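PDB 1GL4: nidogen-1 from Mus musculus, which associates tightly with laminin in basement membranes and also binds collagen IV and perlecan, with a probable role in cell-matrix interactions. Local coordinates for residues A[117-122]-A[126-131]; A[233-236]-A[241-244]. One frame throughout, in Å; residues are numbered along the deposited sequence.

Interaction 1 of 2, residues A[117-122]-A[126-131]; sequences AVEQDG and GFSITG
E119 OE2 is gripped by two donors: S128 OG, 2.8 Å away, and the backbone N of N125, just before the helix. The hydroxyl comes in on the syn side of the carboxylate oxygen, 24° out of the carboxylate plane, and S128 CB lies 3.4 Å from the same OE2. E119 reaches the helix because its CG stands beside its own backbone N, anti to the carbonyl carbon (chi1 -59°), and the chain then runs extended to the carboxylate. N125 completes the link: its OD1 accepts the N-H of S128, while its ND2 holds A117 O. The carboxylate thus fixes both the residue before the helix and a side chain of its first turn.

Within the helix, G126 O, at its first residue, also has two donors from T130, the last: T130 N at 2.9 Å and T130 OG1 at 3.0 Å, from opposite faces of the carbonyl plane. G131 leaves the helix with positive phi, its CA 3.9 Å above the plane of the F127 ring, toward the rim. Strand 118-119 pairs in parallel with strand 266-276, so the bond ties a one-turn helix to a strand of the nidogen G2 beta-barrel, whose fold resembles that of GFP.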
loop_
_atom_site.group_PDB
_atom_site.type_symbol
_atom_site.label_atom_id
_atom_site.label_comp_id
_atom_site.label_asym_id
_atom_site.label_seq_id
_atom_site.Cartn_x
_atom_site.Cartn_y
_atom_site.Cartn_z
ATOM N N ALA A 117 5.815 5.625 3.168
ATOM C CA ALA A 117 7.177 5.090 3.089
ATOM C C ALA A 117 8.015 5.520 4.295
ATOM O O ALA A 117 7.748 6.554 4.901
ATOM C CB ALA A 117 7.853 5.571 1.807
ATOM N N VAL A 118 9.028 4.728 4.640
ATOM C CA VAL A 118 9.897 5.077 5.765
ATOM C C VAL A 118 10.676 6.324 5.363
ATOM O O VAL A 118 11.348 6.333 4.330
ATOM C CB VAL A 118 10.893 3.944 6.088
ATOM C CG1 VAL A 118 11.849 4.386 7.205
ATOM C CG2 VAL A 118 10.133 2.691 6.510
ATOM N N GLU A 119 10.578 7.374 6.175
ATOM C CA GLU A 119 11.252 8.634 5.890
ATOM C C GLU A 119 12.727 8.606 6.305
ATOM O O GLU A 119 13.062 8.281 7.444
ATOM C CB GLU A 119 10.501 9.784 6.586
ATOM C CG GLU A 119 9.030 9.898 6.137
ATOM C CD GLU A 119 8.263 11.047 6.788
ATOM O OE1 GLU A 119 8.276 11.163 8.032
ATOM O OE2 GLU A 119 7.626 11.832 6.055
ATOM N N GLN A 120 13.607 8.939 5.366
ATOM C CA GLN A 120 15.047 8.937 5.621
ATOM C C GLN A 120 15.670 10.322 5.500
ATOM O O GLN A 120 15.337 11.087 4.591
ATOM C CB GLN A 120 15.742 7.987 4.645
ATOM C CG GLN A 120 15.307 6.538 4.786
ATOM C CD GLN A 120 15.938 5.638 3.747
ATOM O OE1 GLN A 120 15.869 4.411 3.849
ATOM N NE2 GLN A 120 16.553 6.240 2.733
ATOM N N ASP A 121 16.579 10.637 6.419
ATOM C CA ASP A 121 17.262 11.930 6.425
ATOM C C ASP A 121 16.267 13.084 6.445
ATOM O O ASP A 121 15.404 13.152 7.317
ATOM C CB ASP A 121 18.176 12.053 5.198
ATOM C CG ASP A 121 19.331 11.065 5.226
ATOM O OD1 ASP A 121 20.138 11.116 6.181
ATOM O OD2 ASP A 121 19.435 10.238 4.293
ATOM N N GLY A 122 16.393 13.994 5.487
ATOM C CA GLY A 122 15.478 15.120 5.429
ATOM C C GLY A 122 14.464 14.986 4.306
ATOM O O GLY A 122 14.313 15.899 3.489
ATOM N N GLY A 126 4.512 10.579 1.273
ATOM C CA GLY A 126 3.290 11.159 0.746
ATOM C C GLY A 126 2.318 11.766 1.746
ATOM O O GLY A 126 1.708 12.809 1.475
ATOM N N PHE A 127 2.153 11.120 2.897
ATOM C CA PHE A 127 1.229 11.632 3.901
ATOM C C PHE A 127 1.727 12.925 4.530
ATOM O O PHE A 127 0.944 13.846 4.761
ATOM C CB PHE A 127 0.977 10.606 5.007
ATOM C CG PHE A 127 -0.167 10.980 5.902
ATOM C CD1 PHE A 127 -1.476 10.923 5.428
ATOM C CD2 PHE A 127 0.063 11.456 7.189
ATOM C CE1 PHE A 127 -2.544 11.338 6.223
ATOM C CE2 PHE A 127 -0.997 11.877 7.996
ATOM C CZ PHE A 127 -2.301 11.818 7.513
ATOM N N SER A 128 3.025 13.001 4.807
ATOM C CA SER A 128 3.588 14.214 5.391
ATOM C C SER A 128 3.372 15.401 4.454
ATOM O O SER A 128 3.051 16.501 4.901
ATOM C CB SER A 128 5.085 14.034 5.676
ATOM O OG SER A 128 5.300 13.174 6.796
ATOM N N ILE A 129 3.522 15.171 3.153
ATOM C CA ILE A 129 3.344 16.239 2.164
ATOM C C ILE A 129 1.888 16.638 1.881
ATOM O O ILE A 129 1.577 17.828 1.811
ATOM C CB ILE A 129 3.997 15.849 0.814
ATOM C CG1 ILE A 129 5.511 15.699 0.992
ATOM C CG2 ILE A 129 3.681 16.903 -0.256
ATOM C CD1 ILE A 129 6.197 15.040 -0.195
ATOM N N THR A 130 0.999 15.656 1.727
ATOM C CA THR A 130 -0.404 15.930 1.388
ATOM C C THR A 130 -1.465 15.755 2.477
ATOM O O THR A 130 -2.603 16.208 2.310
ATOM C CB THR A 130 -0.873 15.043 0.218
ATOM O OG1 THR A 130 -1.042 13.701 0.691
ATOM C CG2 THR A 130 0.158 15.036 -0.912
ATOM N N GLY A 131 -1.121 15.081 3.568
ATOM C CA GLY A 131 -2.108 14.857 4.609
ATOM C C GLY A 131 -3.194 13.903 4.127
ATOM O O GLY A 131 -4.284 13.839 4.702
#

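Interaction 2 of 2, residues A[233-236]-A[241-244]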
loop_
_atom_site.group_PDB
_atom_site.type_symbol
_atom_site.label_atom_id
_atom_site.label_comp_id
_atom_site.label_asym_id
_atom_site.label_seq_id
_atom_site.Cartn_x
_atom_site.Cartn_y
_atom_site.Cartn_z
ATOM N N PHE A 233 -2.273 18.412 -5.141
ATOM C CA PHE A 233 -2.733 18.664 -3.778
ATOM C C PHE A 233 -2.591 20.143 -3.412
ATOM O O PHE A 233 -2.088 20.940 -4.206
ATOM C CB PHE A 233 -1.906 17.807 -2.814
ATOM C CG PHE A 233 -0.417 17.944 -3.007
ATOM C CD1 PHE A 233 0.317 18.870 -2.268
ATOM C CD2 PHE A 233 0.250 17.160 -3.946
ATOM C CE1 PHE A 233 1.693 19.013 -2.462
ATOM C CE2 PHE A 233 1.629 17.294 -4.151
ATOM C CZ PHE A 233 2.352 18.221 -3.411
ATOM N N GLN A 234 -3.032 20.502 -2.209
ATOM C CA GLN A 234 -2.947 21.881 -1.733
ATOM C C GLN A 234 -1.948 22.030 -0.588
ATOM O O GLN A 234 -1.850 21.158 0.269
ATOM C CB GLN A 234 -4.321 22.363 -1.249
ATOM C CG GLN A 234 -5.383 22.424 -2.332
ATOM C CD GLN A 234 -5.114 23.516 -3.349
ATOM O OE1 GLN A 234 -5.009 24.696 -2.998
ATOM N NE2 GLN A 234 -5.005 23.134 -4.616
ATOM N N GLU A 235 -1.207 23.134 -0.589
ATOM C CA GLU A 235 -0.233 23.426 0.462
ATOM C C GLU A 235 -0.569 24.813 1.010
ATOM O O GLU A 235 -0.997 25.691 0.260
ATOM C CB GLU A 235 1.193 23.426 -0.095
ATOM C CG GLU A 235 1.606 22.123 -0.776
ATOM C CD GLU A 235 3.035 22.163 -1.289
ATOM O OE1 GLU A 235 3.964 21.813 -0.527
ATOM O OE2 GLU A 235 3.233 22.562 -2.455
ATOM N N CYS A 236 -0.388 25.016 2.310
ATOM C CA CYS A 236 -0.705 26.313 2.894
ATOM C C CYS A 236 0.134 27.401 2.230
ATOM O O CYS A 236 1.365 27.334 2.219
ATOM C CB CYS A 236 -0.473 26.296 4.406
ATOM S SG CYS A 236 -1.313 27.672 5.259
ATOM N N ALA A 241 8.365 31.855 5.959
ATOM C CA ALA A 241 9.553 31.161 6.447
ATOM C C ALA A 241 9.279 29.662 6.483
ATOM O O ALA A 241 9.265 29.038 7.546
ATOM C CB ALA A 241 9.920 31.663 7.837
ATOM N N ARG A 242 9.057 29.093 5.305
ATOM C CA ARG A 242 8.770 27.675 5.167
ATOM C C ARG A 242 9.748 27.051 4.173
ATOM O O ARG A 242 9.778 27.424 2.999
ATOM C CB ARG A 242 7.322 27.502 4.696
ATOM C CG ARG A 242 6.934 26.117 4.219
ATOM C CD ARG A 242 5.420 26.035 4.062
ATOM N NE ARG A 242 5.000 24.984 3.139
ATOM C CZ ARG A 242 5.074 25.078 1.814
ATOM N NH1 ARG A 242 5.550 26.179 1.247
ATOM N NH2 ARG A 242 4.671 24.070 1.053
ATOM N N PRO A 243 10.572 26.100 4.642
ATOM C CA PRO A 243 11.566 25.410 3.811
ATOM C C PRO A 243 10.924 24.708 2.619
ATOM O O PRO A 243 9.930 24.002 2.770
ATOM C CB PRO A 243 12.198 24.420 4.785
ATOM C CG PRO A 243 12.062 25.111 6.105
ATOM C CD PRO A 243 10.659 25.647 6.040
ATOM N N ALA A 244 11.500 24.899 1.437
ATOM C CA ALA A 244 10.971 24.284 0.227
ATOM C C ALA A 244 11.230 22.780 0.190
ATOM O O ALA A 244 12.261 22.307 0.664
ATOM C CB ALA A 244 11.584 24.942 -1.001
#
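The ionic part of the contact is a single-point salt bridge: E235 OE1 stands 2.8 Å from R242 NH2. OE1 lies at the edge of the guanidinium, in its plane, but the carboxylate itself is turned 74° from that plane, and the two side chains cross at about a right angle. The pairing is therefore one oxygen to one nitrogen and not a two-pronged, coplanar one; E235 OE2 stays 4.1 Å from R242 NH2. R242 spans the gap by stretching: its CG is anti to the backbone N (chi1 168°) and the chain is extended as far as NE, bridging backbones whose nearest CA atoms, those of C236 and R242, are 9.8 Å apart.

The hydrogen bonds of the carboxylate lead elsewhere. E235 OE2 is held by Y194 OH, on strand 182-195, and by S197 OG, in the turn between that strand and strand 198-210. These hydroxyls fix the rotation of the carboxylate, and together with R242 they would favour its ionised form. The contact lies within the long connection between strands 221-232 and 248-261 of the G2 beta-barrel, so E235 secures one end of that connection to a neighbouring hairpin.

Dipolar and nonpolar touches are looser. C236 O sits over the centre of one face of the guanidinium, 4.3 Å above its plane, and E235 CB is 3.7 Å from R242 NH2, so the end of the arginine rests beside the aliphatic part of the glutamate as well as its charge.

The covalent element is the disulfide from C236 SG to C29 SG. C29 belongs to strand 28-32 of the EGF-like domain, which the bond staples to the barrel next to the salt bridge.

How the interactions relate
Following the chain from the N terminus, interaction 1 comes first: its touching pair closes a short loop over residues 120-127, between strand 118-119 and helix 126-130. The chain then runs through the barrel strands from 133-142 to 221-232 before interaction 2 closes a second small loop over residues 236-241. The two are in series, neither nested nor crossed, with centres about 14 Å apart. They meet through F233, whose CG lies 3.6 Å from T130 CG2 and whose CE1 packs on I129. The helix of interaction 1 thereby abuts the start of the connection to strand 248-261, two residues before E235 and three before C236 of the disulfide to the EGF-like domain.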